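Side-chain contacts in putative pyridoxal phosphate-dependent transferase (Clostridium difficile, PDB 4DQ6), which belongs to the class I and II aminotransferase family, forms a two-chain assembly and binds pyridoxal-5'-phosphate: residues L105-N108 against E109-A113; D257-L260 against L261-F265. All blocks are in the same frame, centred on the assembly; numbering follows the deposited sequence.

Interaction 1 (L105-N108 against E109-A113); sequences LLIN and ELTKA
Asn108 and Glu109, neighbours near the end of helix 99-110, carry the side-chain polar contact. The amide of Asn108 gives ND2 to Glu109 OE2 at 3.0 Å, and the bond leaves nearly in the amide plane but reaches the carboxylate from above, 52° out of its plane. The Glu109 chain bends at its second torsion (-54°) and turns its carboxylate back toward the amide. The stronger partner of that carboxylate is Arg267, which forms a salt bridge to the same OE2, so one oxygen serves both a neutral and a charged donor.

The backbone bonds record the helix running out. Glu109 N reaches Leu105 O, and Leu110 N reaches Leu106 O at 2.8 Å, the i to i+4 bonds of a regular helix. One residue on, Thr111 has left helical angles, and its N makes a weak bond of 3.3 Å to Ile107 O. The hydroxyl supplies a second donor to that carbonyl: Thr111 OG1 sits 2.5 Å from Ile107 O, very short as modelled, because chi1 of 63° places it between the backbone N and the carbonyl carbon.

Apolar contact is modest. Leu106 and Leu110 run side by side, CD2 of the former 4.0 Å from CD1 of the latter, and both also pack on Ile231 of strand 230-234. The family places this chain in fold type I of the pyridoxal phosphate enzymes, and here the C-terminal end of helix 99-110 packs on the central mixed sheet of its large domain.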
loop_
_atom_site.group_PDB
_atom_site.type_symbol
_atom_site.label_atom_id
_atom_site.label_comp_id
_atom_site.label_asym_id
_atom_site.label_seq_id
_atom_site.Cartn_x
_atom_site.Cartn_y
_atom_site.Cartn_z
ATOM N N LEU A 105 -3.286 -12.805 0.461
ATOM C CA LEU A 105 -4.131 -12.937 -0.731
ATOM C C LEU A 105 -3.955 -14.365 -1.313
ATOM O O LEU A 105 -4.938 -14.974 -1.747
ATOM C CB LEU A 105 -3.867 -11.871 -1.774
ATOM C CG LEU A 105 -4.270 -10.483 -1.369
ATOM C CD1 LEU A 105 -3.966 -9.569 -2.557
ATOM C CD2 LEU A 105 -5.648 -10.206 -0.896
ATOM N N LEU A 106 -2.709 -14.856 -1.387
ATOM C CA LEU A 106 -2.443 -16.216 -1.883
ATOM C C LEU A 106 -3.241 -17.241 -1.097
ATOM O O LEU A 106 -3.817 -18.185 -1.670
ATOM C CB LEU A 106 -0.964 -16.533 -1.860
ATOM C CG LEU A 106 -0.081 -15.793 -2.900
ATOM C CD1 LEU A 106 1.401 -15.950 -2.580
ATOM C CD2 LEU A 106 -0.446 -16.338 -4.289
ATOM N N ILE A 107 -3.277 -17.097 0.212
ATOM C CA ILE A 107 -4.012 -18.046 1.075
ATOM C C ILE A 107 -5.481 -17.992 0.744
ATOM O O ILE A 107 -6.168 -19.074 0.595
ATOM C CB ILE A 107 -3.788 -17.717 2.573
ATOM C CG1 ILE A 107 -2.397 -18.167 3.002
ATOM C CG2 ILE A 107 -4.879 -18.379 3.414
ATOM C CD1 ILE A 107 -1.966 -17.663 4.366
ATOM N N ASN A 108 -6.074 -16.828 0.676
ATOM C CA ASN A 108 -7.465 -16.713 0.304
ATOM C C ASN A 108 -7.794 -17.331 -1.055
ATOM O O ASN A 108 -8.877 -17.996 -1.194
ATOM C CB ASN A 108 -7.915 -15.258 0.307
ATOM C CG ASN A 108 -9.413 -15.132 0.192
ATOM O OD1 ASN A 108 -10.187 -15.556 1.100
ATOM N ND2 ASN A 108 -9.858 -14.630 -0.948
ATOM N N GLU A 109 -6.920 -17.174 -2.042
ATOM C CA GLU A 109 -7.194 -17.609 -3.428
ATOM C C GLU A 109 -6.856 -19.081 -3.695
ATOM O O GLU A 109 -7.513 -19.707 -4.537
ATOM C CB GLU A 109 -6.479 -16.723 -4.448
ATOM C CG GLU A 109 -6.812 -15.238 -4.407
ATOM C CD GLU A 109 -8.317 -14.962 -4.496
ATOM O OE1 GLU A 109 -9.046 -15.598 -5.327
ATOM O OE2 GLU A 109 -8.825 -14.133 -3.693
ATOM N N LEU A 110 -5.865 -19.617 -2.984
ATOM C CA LEU A 110 -5.370 -20.988 -3.213
ATOM C C LEU A 110 -6.011 -22.029 -2.349
ATOM O O LEU A 110 -5.830 -23.240 -2.598
ATOM C CB LEU A 110 -3.840 -21.044 -2.993
ATOM C CG LEU A 110 -2.990 -20.336 -4.028
ATOM C CD1 LEU A 110 -1.525 -20.177 -3.605
ATOM C CD2 LEU A 110 -3.118 -21.011 -5.389
ATOM N N THR A 111 -6.799 -21.619 -1.371
ATOM C CA THR A 111 -7.399 -22.511 -0.383
ATOM C C THR A 111 -8.817 -22.064 -0.107
ATOM O O THR A 111 -9.225 -20.945 -0.514
ATOM C CB THR A 111 -6.621 -22.564 0.952
ATOM O OG1 THR A 111 -6.621 -21.275 1.585
ATOM C CG2 THR A 111 -5.195 -23.028 0.729
ATOM N N LYS A 112 -9.567 -22.912 0.576
ATOM C CA LYS A 112 -10.923 -22.561 1.053
ATOM C C LYS A 112 -10.871 -22.499 2.565
ATOM O O LYS A 112 -9.927 -23.029 3.198
ATOM C CB LYS A 112 -12.000 -23.584 0.606
ATOM C CG LYS A 112 -11.866 -24.946 1.180
ATOM C CD LYS A 112 -12.995 -25.838 0.654
ATOM C CE LYS A 112 -12.832 -27.294 1.097
ATOM N NZ LYS A 112 -11.398 -27.791 1.057
ATOM N N ALA A 113 -11.893 -21.874 3.134
ATOM C CA ALA A 113 -12.065 -21.796 4.581
ATOM C C ALA A 113 -11.813 -23.116 5.284
ATOM O O ALA A 113 -12.244 -24.146 4.800
ATOM C CB ALA A 113 -13.446 -21.272 4.918
#

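Interaction 2 (D257-L260 against L261-F265)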
loop_
_atom_site.group_PDB
_atom_site.type_symbol
_atom_site.label_atom_id
_atom_site.label_comp_id
_atom_site.label_asym_id
_atom_site.label_seq_id
_atom_site.Cartn_x
_atom_site.Cartn_y
_atom_site.Cartn_z
ATOM N N ASP A 257 -1.512 -19.472 -11.183
ATOM C CA ASP A 257 -1.206 -18.753 -9.922
ATOM C C ASP A 257 -1.038 -17.257 -10.123
ATOM O O ASP A 257 -1.560 -16.449 -9.317
ATOM C CB ASP A 257 0.082 -19.279 -9.289
ATOM C CG ASP A 257 -0.003 -20.701 -8.824
ATOM O OD1 ASP A 257 -1.126 -21.283 -8.560
ATOM O OD2 ASP A 257 1.106 -21.260 -8.643
ATOM N N TYR A 258 -0.311 -16.883 -11.185
ATOM C CA TYR A 258 -0.155 -15.478 -11.476
ATOM C C TYR A 258 -1.524 -14.819 -11.579
ATOM O O TYR A 258 -1.787 -13.748 -11.011
ATOM C CB TYR A 258 0.695 -15.292 -12.733
ATOM C CG TYR A 258 0.944 -13.887 -13.096
ATOM C CD1 TYR A 258 -0.046 -13.162 -13.711
ATOM C CD2 TYR A 258 2.170 -13.279 -12.847
ATOM C CE1 TYR A 258 0.150 -11.856 -14.061
ATOM C CE2 TYR A 258 2.347 -11.959 -13.170
ATOM C CZ TYR A 258 1.332 -11.268 -13.774
ATOM O OH TYR A 258 1.456 -9.936 -14.152
ATOM N N LYS A 259 -2.396 -15.441 -12.357
ATOM C CA LYS A 259 -3.682 -14.836 -12.618
ATOM C C LYS A 259 -4.480 -14.698 -11.346
ATOM O O LYS A 259 -5.148 -13.719 -11.148
ATOM C CB LYS A 259 -4.503 -15.652 -13.624
ATOM C CG LYS A 259 -5.904 -15.099 -13.803
ATOM C CD LYS A 259 -6.683 -15.804 -14.905
ATOM C CE LYS A 259 -7.676 -14.844 -15.539
ATOM N NZ LYS A 259 -8.791 -14.488 -14.634
ATOM N N LEU A 260 -4.424 -15.710 -10.497
ATOM C CA LEU A 260 -5.198 -15.664 -9.281
ATOM C C LEU A 260 -4.759 -14.512 -8.392
ATOM O O LEU A 260 -5.577 -13.818 -7.831
ATOM C CB LEU A 260 -4.986 -16.936 -8.485
ATOM C CG LEU A 260 -5.823 -18.172 -8.767
ATOM C CD1 LEU A 260 -5.376 -19.172 -7.731
ATOM C CD2 LEU A 260 -7.309 -17.893 -8.639
ATOM N N LEU A 261 -3.453 -14.357 -8.232
ATOM C CA LEU A 261 -2.937 -13.276 -7.402
ATOM C C LEU A 261 -3.173 -11.923 -8.036
ATOM O O LEU A 261 -3.524 -10.975 -7.368
ATOM C CB LEU A 261 -1.455 -13.458 -7.091
ATOM C CG LEU A 261 -0.878 -12.454 -6.077
ATOM C CD1 LEU A 261 -1.734 -12.467 -4.817
ATOM C CD2 LEU A 261 0.550 -12.826 -5.727
ATOM N N ASP A 262 -2.949 -11.856 -9.339
ATOM C CA ASP A 262 -3.237 -10.642 -10.071
ATOM C C ASP A 262 -4.667 -10.199 -9.830
ATOM O O ASP A 262 -4.912 -9.009 -9.554
ATOM C CB ASP A 262 -2.927 -10.804 -11.533
ATOM C CG ASP A 262 -2.690 -9.462 -12.258
ATOM O OD1 ASP A 262 -1.936 -8.590 -11.748
ATOM O OD2 ASP A 262 -3.217 -9.359 -13.365
ATOM N N ASP A 263 -5.610 -11.118 -9.969
ATOM C CA ASP A 263 -6.987 -10.769 -9.822
ATOM C C ASP A 263 -7.350 -10.408 -8.363
ATOM O O ASP A 263 -8.223 -9.577 -8.148
ATOM C CB ASP A 263 -7.825 -11.970 -10.252
ATOM C CG ASP A 263 -7.868 -12.133 -11.754
ATOM O OD1 ASP A 263 -7.364 -11.265 -12.526
ATOM O OD2 ASP A 263 -8.419 -13.169 -12.182
ATOM N N ALA A 264 -6.672 -11.029 -7.378
ATOM C CA ALA A 264 -6.847 -10.632 -5.957
ATOM C C ALA A 264 -6.380 -9.224 -5.719
ATOM O O ALA A 264 -7.062 -8.429 -5.054
ATOM C CB ALA A 264 -6.145 -11.603 -5.023
ATOM N N PHE A 265 -5.225 -8.850 -6.289
ATOM C CA PHE A 265 -4.790 -7.450 -6.180
ATOM C C PHE A 265 -5.732 -6.505 -6.881
ATOM O O PHE A 265 -5.843 -5.320 -6.495
ATOM C CB PHE A 265 -3.333 -7.281 -6.618
ATOM C CG PHE A 265 -2.326 -7.674 -5.529
ATOM C CD1 PHE A 265 -2.271 -6.939 -4.327
ATOM C CD2 PHE A 265 -1.409 -8.687 -5.706
ATOM C CE1 PHE A 265 -1.366 -7.287 -3.333
ATOM C CE2 PHE A 265 -0.491 -9.013 -4.723
ATOM C CZ PHE A 265 -0.458 -8.284 -3.538
HETATM O O HOH W 1 -0.627 -8.706 -15.458
#
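The Tyr258 ring and the Asp262 carboxylate, one helical turn apart, point the same way with their planes 38° apart. Tyr258 CE1 approaches Asp262 CB obliquely, at 4.1 Å. At the ring edge, and in its plane, lies a water held 2.7 Å from Tyr258 OH. The same water donates a weak bond to Asp262 OD2 at 3.4 Å and so bridges the two polar ends. Tyr258 has CG anti to the backbone N (chi1 -178°), which sends its ring out alongside the aspartate. The other carboxylate oxygen of Asp262, OD1, is engaged in a salt bridge with Lys271, a stronger hold than the water, and one that pins the carboxylate from beyond the helix.

Helix 255-267, on which all this happens, lies against strand 93-96 and helix 99-110 in the aminotransferase fold. Leu261 and Tyr258 touch Ile94, while Leu260 packs on Leu110 and Ala264 on Glu109. At the start of the segment, the buried carboxylate of Asp257 forms a salt bridge through OD2 with Lys199.

On the exposed flank an i to i+4 salt bridge joins Lys259 to Asp263. Lys259 NZ meets Asp263 OD2 at 2.8 Å, and the oxygen accepts with its syn lone pair; the lysine chain bends at its last torsion (-70°) to bring NZ there. Lys259 CG lies 3.6 Å from Asp263 OD2. Beneath these side chains the backbone remains regular: Leu261 N bonds to Asp257 O and Asp262 N to Tyr258 O, the N-H pointing almost straight at its acceptor in both, with Asp263 N and Ala264 N continuing the series to Lys259 O and Leu260 O.

Overall arrangement
Two local contacts on neighbouring helices show how chemistry can vary with place in the fold. Interaction 1 closes helix 99-110 as it runs into a loop, whereas interaction 2 lies within helix 255-267, whose backbone bonding continues unbroken. Their apolar sides meet: Leu105 CD1 is 3.5 Å from Phe265 CE1, and Leu110 CD2 is 3.7 Å from Leu260 CD1. This seam is buried at Leu105 and Phe265, partly exposed at Leu110 and Leu260. Interaction 1 uses neutral donors, an amide to a carboxylate and a hydroxyl to a carbonyl; interaction 2 sets a lysine-aspartate salt bridge on the exposed surface and a weak water bridge at a partly exposed margin. Arg267 ties the helices through Glu109.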